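Local atomic coordinates of 6-phosphogluconolactonase (Leishmania braziliensis, PDB entry 3CSS), a protein that probably hydrolyses 6-phosphogluconolactone to 6-phosphogluconate, the second step of the oxidative pentose phosphate pathway. Residues 70-75 and 135-140; 6-11 and 230-235. One frame throughout, in Å; residues are numbered along the deposited sequence.

Contact 1 of 2, residues 70-75 and 135-140. Unlike the reference sequence in segment 135-140: V135 (reference Ala).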
ATOM      1  N   GLN A  70      -4.564  -1.400  13.628  1.00 20.37           N
ATOM      2  CA  GLN A  70      -3.984  -0.067  13.517  1.00 20.25           C
ATOM      3  C   GLN A  70      -3.789   0.214  12.028  1.00 19.65           C
ATOM      4  O   GLN A  70      -3.017  -0.492  11.364  1.00 20.15           O
ATOM      5  CB  GLN A  70      -2.648   0.006  14.247  1.00 20.61           C
ATOM      6  CG  GLN A  70      -1.937   1.356  14.095  1.00 20.99           C
ATOM      7  CD  GLN A  70      -0.649   1.411  14.883  1.00 22.78           C
ATOM      8  OE1 GLN A  70       0.213   0.556  14.724  1.00 22.03           O
ATOM      9  NE2 GLN A  70      -0.520   2.416  15.746  1.00 21.63           N
ATOM     10  N   PHE A  71      -4.482   1.243  11.536  1.00 19.68           N
ATOM     11  CA  PHE A  71      -4.522   1.596  10.114  1.00 19.12           C
ATOM     12  C   PHE A  71      -3.512   2.699   9.792  1.00 19.19           C
ATOM     13  O   PHE A  71      -3.421   3.723  10.500  1.00 19.54           O
ATOM     14  CB  PHE A  71      -5.903   2.118   9.703  1.00 18.97           C
ATOM     15  CG  PHE A  71      -7.001   1.106   9.773  1.00 19.03           C
ATOM     16  CD1 PHE A  71      -7.328   0.357   8.659  1.00 20.30           C
ATOM     17  CD2 PHE A  71      -7.725   0.925  10.941  1.00 19.87           C
ATOM     18  CE1 PHE A  71      -8.351  -0.571   8.689  1.00 20.74           C
ATOM     19  CE2 PHE A  71      -8.759  -0.013  10.994  1.00 20.57           C
ATOM     20  CZ  PHE A  71      -9.071  -0.762   9.859  1.00 20.30           C
ATOM     21  N   ILE A  72      -2.794   2.500   8.699  1.00 18.39           N
ATOM     22  CA  ILE A  72      -1.951   3.519   8.096  1.00 18.09           C
ATOM     23  C   ILE A  72      -2.224   3.544   6.600  1.00 18.24           C
ATOM     24  O   ILE A  72      -2.701   2.565   6.031  1.00 19.13           O
ATOM     25  CB  ILE A  72      -0.437   3.298   8.372  1.00 18.48           C
ATOM     26  CG1 ILE A  72       0.152   2.149   7.531  1.00 17.65           C
ATOM     27  CG2 ILE A  72      -0.187   3.036   9.907  1.00 17.64           C
ATOM     28  CD1 ILE A  72       1.693   2.005   7.694  1.00 19.12           C
ATOM     29  N   LEU A  73      -1.936   4.678   5.974  1.00 18.69           N
ATOM     30  CA  LEU A  73      -2.014   4.767   4.519  1.00 19.31           C
ATOM     31  C   LEU A  73      -0.645   4.381   3.954  1.00 18.97           C
ATOM     32  O   LEU A  73       0.386   4.980   4.275  1.00 18.48           O
ATOM     33  CB  LEU A  73      -2.391   6.180   4.067  1.00 19.63           C
ATOM     34  CG  LEU A  73      -3.791   6.686   4.409  1.00 21.18           C
ATOM     35  CD1 LEU A  73      -3.856   8.185   4.102  1.00 24.12           C
ATOM     36  CD2 LEU A  73      -4.861   5.927   3.641  1.00 21.92           C
ATOM     37  N   GLY A  74      -0.623   3.348   3.122  1.00 20.90           N
ATOM     38  CA  GLY A  74       0.619   2.939   2.463  1.00 21.40           C
ATOM     39  C   GLY A  74       1.177   3.917   1.427  1.00 22.73           C
ATOM     40  O   GLY A  74       2.372   3.930   1.171  1.00 23.62           O
ATOM     41  N   ASP A  75       0.304   4.730   0.847  1.00 22.76           N
ATOM     42  CA  ASP A  75       0.699   5.857   0.039  1.00 23.80           C
ATOM     43  C   ASP A  75      -0.445   6.834  -0.017  1.00 23.53           C
ATOM     44  O   ASP A  75      -1.592   6.492   0.294  1.00 24.83           O
ATOM     45  CB  ASP A  75       1.140   5.447  -1.367  1.00 23.93           C
ATOM     46  CG  ASP A  75      -0.022   5.040  -2.275  1.00 26.03           C
ATOM     47  OD1 ASP A  75      -0.676   3.998  -2.013  1.00 28.08           O
ATOM     48  OD2 ASP A  75      -0.239   5.730  -3.297  1.00 30.15           O
ATOM     49  N   VAL A 135       8.362  10.182  11.021  1.00 26.00           N
ATOM     50  CA  VAL A 135       8.468  10.406  12.463  1.00 25.80           C
ATOM     51  C   VAL A 135       7.272   9.791  13.193  1.00 25.84           C
ATOM     52  O   VAL A 135       7.434   9.087  14.206  1.00 25.39           O
ATOM     53  CB  VAL A 135       8.570  11.917  12.781  1.00 26.28           C
ATOM     54  CG1 VAL A 135       8.457  12.148  14.281  1.00 25.53           C
ATOM     55  CG2 VAL A 135       9.882  12.496  12.239  1.00 26.71           C
ATOM     56  N   LYS A 136       6.076  10.037  12.661  1.00 25.57           N
ATOM     57  CA  LYS A 136       4.856   9.510  13.258  1.00 25.69           C
ATOM     58  C   LYS A 136       4.855   7.981  13.252  1.00 24.96           C
ATOM     59  O   LYS A 136       4.517   7.359  14.254  1.00 24.82           O
ATOM     60  CB  LYS A 136       3.618  10.064  12.538  1.00 26.54           C
ATOM     61  CG  LYS A 136       2.474  10.338  13.427  1.00 29.23           C
ATOM     62  CD  LYS A 136       1.246  10.776  12.664  1.00 31.48           C
ATOM     63  CE  LYS A 136       1.129  12.283  12.547  1.00 33.24           C
ATOM     64  NZ  LYS A 136      -0.228  12.654  12.080  1.00 33.33           N
ATOM     65  N   LEU A 137       5.247   7.377  12.126  1.00 24.14           N
ATOM     66  CA  LEU A 137       5.276   5.915  12.006  1.00 24.04           C
ATOM     67  C   LEU A 137       6.281   5.304  12.995  1.00 24.73           C
ATOM     68  O   LEU A 137       5.981   4.335  13.683  1.00 25.67           O
ATOM     69  CB  LEU A 137       5.604   5.489  10.567  1.00 23.88           C
ATOM     70  CG  LEU A 137       4.530   5.804   9.505  1.00 23.10           C
ATOM     71  CD1 LEU A 137       5.057   5.444   8.102  1.00 25.05           C
ATOM     72  CD2 LEU A 137       3.162   5.096   9.813  1.00 22.76           C
ATOM     73  N   LEU A 138       7.458   5.907  13.078  1.00 25.08           N
ATOM     74  CA  LEU A 138       8.520   5.387  13.941  1.00 25.83           C
ATOM     75  C   LEU A 138       8.143   5.517  15.420  1.00 26.99           C
ATOM     76  O   LEU A 138       8.635   4.758  16.258  1.00 28.33           O
ATOM     77  CB  LEU A 138       9.827   6.098  13.644  1.00 25.92           C
ATOM     78  CG  LEU A 138      10.500   5.756  12.314  1.00 25.66           C
ATOM     79  CD1 LEU A 138      11.618   6.741  12.012  1.00 26.66           C
ATOM     80  CD2 LEU A 138      11.025   4.330  12.293  1.00 26.11           C
ATOM     81  N   ASN A 139       7.267   6.473  15.726  1.00 27.27           N
ATOM     82  CA  ASN A 139       6.801   6.721  17.103  1.00 28.44           C
ATOM     83  C   ASN A 139       5.598   5.862  17.510  1.00 28.30           C
ATOM     84  O   ASN A 139       5.424   5.564  18.687  1.00 28.92           O
ATOM     85  CB  ASN A 139       6.403   8.192  17.249  1.00 28.87           C
ATOM     86  CG  ASN A 139       7.594   9.122  17.448  1.00 33.20           C
ATOM     87  OD1 ASN A 139       8.725   8.692  17.720  1.00 38.37           O
ATOM     88  ND2 ASN A 139       7.323  10.426  17.376  1.00 38.92           N
ATOM     89  N   CYS A 140       4.765   5.473  16.543  1.00 28.07           N
ATOM     90  CA  CYS A 140       3.453   4.863  16.839  1.00 27.92           C
ATOM     91  C   CYS A 140       3.315   3.389  16.484  1.00 27.65           C
ATOM     92  O   CYS A 140       2.389   2.738  16.971  1.00 26.39           O
ATOM     93  CB  CYS A 140       2.342   5.616  16.106  1.00 28.08           C
ATOM     94  SG  CYS A 140       2.216   7.340  16.583  1.00 31.26           S
TER

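Contact 2 of 2, residues 6-11 and 230-235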
ATOM      1  N   PRO A   6       5.077 -16.775  -4.254  1.00 18.47           N
ATOM      2  CA  PRO A   6       3.831 -16.093  -3.898  1.00 17.54           C
ATOM      3  C   PRO A   6       2.628 -16.978  -4.088  1.00 17.48           C
ATOM      4  O   PRO A   6       2.627 -17.874  -4.937  1.00 16.57           O
ATOM      5  CB  PRO A   6       3.763 -14.933  -4.908  1.00 18.19           C
ATOM      6  CG  PRO A   6       4.524 -15.429  -6.075  1.00 18.48           C
ATOM      7  CD  PRO A   6       5.620 -16.285  -5.530  1.00 18.56           C
ATOM      8  N   THR A   7       1.596 -16.735  -3.289  1.00 16.47           N
ATOM      9  CA  THR A   7       0.301 -17.289  -3.559  1.00 16.71           C
ATOM     10  C   THR A   7      -0.323 -16.464  -4.697  1.00 16.46           C
ATOM     11  O   THR A   7      -0.315 -15.240  -4.656  1.00 17.66           O
ATOM     12  CB  THR A   7      -0.592 -17.234  -2.299  1.00 17.12           C
ATOM     13  OG1 THR A   7      -0.040 -18.102  -1.294  1.00 16.85           O
ATOM     14  CG2 THR A   7      -2.021 -17.676  -2.624  1.00 17.84           C
ATOM     15  N   VAL A   8      -0.886 -17.120  -5.701  1.00 15.75           N
ATOM     16  CA  VAL A   8      -1.586 -16.420  -6.785  1.00 16.75           C
ATOM     17  C   VAL A   8      -2.995 -16.979  -6.893  1.00 17.01           C
ATOM     18  O   VAL A   8      -3.172 -18.188  -7.033  1.00 16.71           O
ATOM     19  CB  VAL A   8      -0.891 -16.579  -8.142  1.00 16.18           C
ATOM     20  CG1 VAL A   8      -1.709 -15.894  -9.255  1.00 18.47           C
ATOM     21  CG2 VAL A   8       0.529 -16.021  -8.081  1.00 18.09           C
ATOM     22  N   LYS A   9      -3.979 -16.094  -6.789  1.00 17.22           N
ATOM     23  CA  LYS A   9      -5.405 -16.488  -6.884  1.00 17.10           C
ATOM     24  C   LYS A   9      -6.063 -15.631  -7.965  1.00 17.86           C
ATOM     25  O   LYS A   9      -6.180 -14.407  -7.843  1.00 16.31           O
ATOM     26  CB  LYS A   9      -6.133 -16.330  -5.557  1.00 17.02           C
ATOM     27  CG  LYS A   9      -7.570 -16.838  -5.588  1.00 18.48           C
ATOM     28  CD  LYS A   9      -8.262 -16.614  -4.244  1.00 21.22           C
ATOM     29  CE  LYS A   9      -9.714 -16.990  -4.316  1.00 23.47           C
ATOM     30  NZ  LYS A   9      -9.877 -18.463  -4.472  1.00 23.12           N
ATOM     31  N   ILE A  10      -6.443 -16.291  -9.049  1.00 18.57           N
ATOM     32  CA  ILE A  10      -7.140 -15.636 -10.135  1.00 20.68           C
ATOM     33  C   ILE A  10      -8.601 -15.719  -9.833  1.00 21.83           C
ATOM     34  O   ILE A  10      -9.193 -16.814  -9.832  1.00 24.35           O
ATOM     35  CB  ILE A  10      -6.879 -16.307 -11.506  1.00 21.49           C
ATOM     36  CG1 ILE A  10      -5.396 -16.260 -11.857  1.00 23.17           C
ATOM     37  CG2 ILE A  10      -7.719 -15.608 -12.589  1.00 22.90           C
ATOM     38  CD1 ILE A  10      -4.842 -14.960 -11.884  1.00 25.91           C
ATOM     39  N   CYS A  11      -9.192 -14.557  -9.625  1.00 21.39           N
ATOM     40  CA  CYS A  11     -10.579 -14.414  -9.246  1.00 23.20           C
ATOM     41  C   CYS A  11     -11.374 -14.128 -10.522  1.00 23.82           C
ATOM     42  O   CYS A  11     -10.797 -13.752 -11.555  1.00 25.34           O
ATOM     43  CB  CYS A  11     -10.676 -13.301  -8.228  1.00 22.69           C
ATOM     44  SG  CYS A  11      -9.682 -13.567  -6.695  1.00 24.65           S
ATOM     45  N   GLY A 230       5.950  -9.880 -15.291  1.00 12.77           N
ATOM     46  CA  GLY A 230       7.276  -9.315 -15.026  1.00 12.84           C
ATOM     47  C   GLY A 230       7.702  -9.447 -13.575  1.00 13.20           C
ATOM     48  O   GLY A 230       8.895  -9.507 -13.269  1.00 13.68           O
ATOM     49  N   VAL A 231       6.724  -9.470 -12.671  1.00 12.28           N
ATOM     50  CA  VAL A 231       7.011  -9.735 -11.254  1.00 13.03           C
ATOM     51  C   VAL A 231       7.294 -11.223 -11.007  1.00 13.64           C
ATOM     52  O   VAL A 231       8.201 -11.591 -10.241  1.00 13.33           O
ATOM     53  CB  VAL A 231       5.850  -9.214 -10.334  1.00 12.45           C
ATOM     54  CG1 VAL A 231       6.003  -9.760  -8.881  1.00 14.99           C
ATOM     55  CG2 VAL A 231       5.758  -7.664 -10.366  1.00 13.31           C
ATOM     56  N   LEU A 232       6.526 -12.077 -11.687  1.00 13.47           N
ATOM     57  CA  LEU A 232       6.588 -13.516 -11.441  1.00 14.15           C
ATOM     58  C   LEU A 232       7.696 -14.276 -12.140  1.00 14.92           C
ATOM     59  O   LEU A 232       8.043 -15.379 -11.693  1.00 16.15           O
ATOM     60  CB  LEU A 232       5.255 -14.153 -11.783  1.00 14.13           C
ATOM     61  CG  LEU A 232       4.086 -13.754 -10.903  1.00 13.21           C
ATOM     62  CD1 LEU A 232       2.809 -14.417 -11.456  1.00 14.66           C
ATOM     63  CD2 LEU A 232       4.318 -14.118  -9.393  1.00 15.21           C
ATOM     64  N   SER A 233       8.244 -13.739 -13.239  1.00 15.14           N
ATOM     65  CA  SER A 233       9.270 -14.466 -13.973  1.00 15.08           C
ATOM     66  C   SER A 233      10.482 -14.725 -13.094  1.00 15.83           C
ATOM     67  O   SER A 233      10.980 -13.823 -12.432  1.00 14.03           O
ATOM     68  CB  SER A 233       9.662 -13.738 -15.258  1.00 15.49           C
ATOM     69  OG  SER A 233      10.273 -12.497 -14.980  1.00 14.40           O
ATOM     70  N   GLU A 234      10.950 -15.973 -13.073  1.00 16.75           N
ATOM     71  CA  GLU A 234      12.108 -16.354 -12.256  0.50 17.22           C
ATOM     72  C   GLU A 234      13.339 -15.543 -12.648  1.00 16.97           C
ATOM     73  O   GLU A 234      14.026 -15.003 -11.803  1.00 18.27           O
ATOM     74  CB  GLU A 234      12.395 -17.857 -12.386  0.50 17.86           C
ATOM     75  CG  GLU A 234      13.766 -18.304 -11.875  0.50 19.44           C
ATOM     76  CD  GLU A 234      13.999 -18.003 -10.401  0.50 22.75           C
ATOM     77  OE1 GLU A 234      13.013 -17.725  -9.676  0.50 24.64           O
ATOM     78  OE2 GLU A 234      15.177 -18.066  -9.966  0.50 25.70           O
ATOM     79  N   SER A 235      13.615 -15.479 -13.943  1.00 16.63           N
ATOM     80  CA  SER A 235      14.683 -14.634 -14.463  1.00 16.87           C
ATOM     81  C   SER A 235      14.078 -13.292 -14.809  1.00 16.19           C
ATOM     82  O   SER A 235      12.905 -13.225 -15.215  1.00 14.16           O
ATOM     83  CB  SER A 235      15.340 -15.242 -15.698  1.00 17.60           C
ATOM     84  OG  SER A 235      16.051 -16.396 -15.336  1.00 20.43           O
TER

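Contact 1 of 2, residues 70-75 and 135-140
Q70 reaches from its strand to the backbone carbonyl of C140, in the last turn of helix 123-140. The side chain leaves CB with CG anti to the backbone N (chi1 176°) and stays extended through CD, which ends 3.9 Å from C140 O. At the terminal amide, NE2 donates a hydrogen bond to C140 O at 3.2 Å, with an N-H...O angle of 164°. Q70 OE1 is turned so that it stays 3.8 Å from C140 O. The acceptor lies almost in the plane of the Q70 amide, whereas NE2 stands 54° out of the carbonyl plane of C140 and so is not on a lone pair: the donor is well aimed, the acceptor less so.

I72, two residues after Q70, meets L137, one helical turn before C140, their side chains crossing at about a right angle. A single methyl of the leucine, CD2, touches both branches of the isoleucine, 3.9 Å from I72 CG2 and 4.0 Å from I72 CD1. L137 also touches L204, so the last turns of helix 123-140 lie over strands 69-77 and 201-204; Q70, packing on V40, ties in strand 39-43.

Contact 2 of 2, residues 6-11 and 230-235
P6 and L232 are the residues whose CA atoms come nearest, 8.4 Å apart, a separation bridged by side chains. Segment 6-11 is extended and is strand from T7 to I10, while 230-235 brings helix 225-232 to its end: L232 still has helical angles, and S233, with psi 131°, is the first residue to leave them. Here S233 OG donates to S235 O at 2.7 Å, a bond just after the helix.

L232 carries the helix side of the contact, and its two methyls have separate partners. Its CG lies anti to the carbonyl carbon (chi1 -66°), from where the fork reaches segment 6-11. CD2 meets the proline ring at P6 CG, 3.6 Å away, and the two side chains approach at a slant. CD1 faces V8 more loosely, 4.4 Å from V8 CG2. P6 and V8, two residues apart along the extended chain, both direct their CB toward the helix.

The same leucine touches L255 of strand 252-257, the neighbour to which T7 and K9 are hydrogen-bonded through their backbones. The C-terminal end of helix 225-232 therefore lies over strands 7-10 and 252-257 at the edge of the sheet. Lying in the chain between the adjacent parallel strands 214-219 and 252-257, this helix completes a beta-alpha-beta unit, in keeping with the Rossmann-like fold of the glucosamine-6-phosphate isomerase/6-phosphogluconolactonase family.

How the contacts relate
From the N terminus the chain first lays down strand 7-10, the outermost on its side of the mixed sheet. Much later residues 230-235 come back to segment 6-11, so contact 2 closes a loop of 218 residues. Within that span the chain reaches strand 69-77 and, with 59 residues between the two segments, returns at 135-140 in the end of helix 123-140; contact 1 thus closes a shorter loop wholly inside the longer one, and the two do not cross. The centres of contact 1 and contact 2 are 28 Å apart, with the middle of the molecule between them. The sheet relates them: contact 1 adds a helix at strand 69-77, contact 2 another at the 7-10 edge.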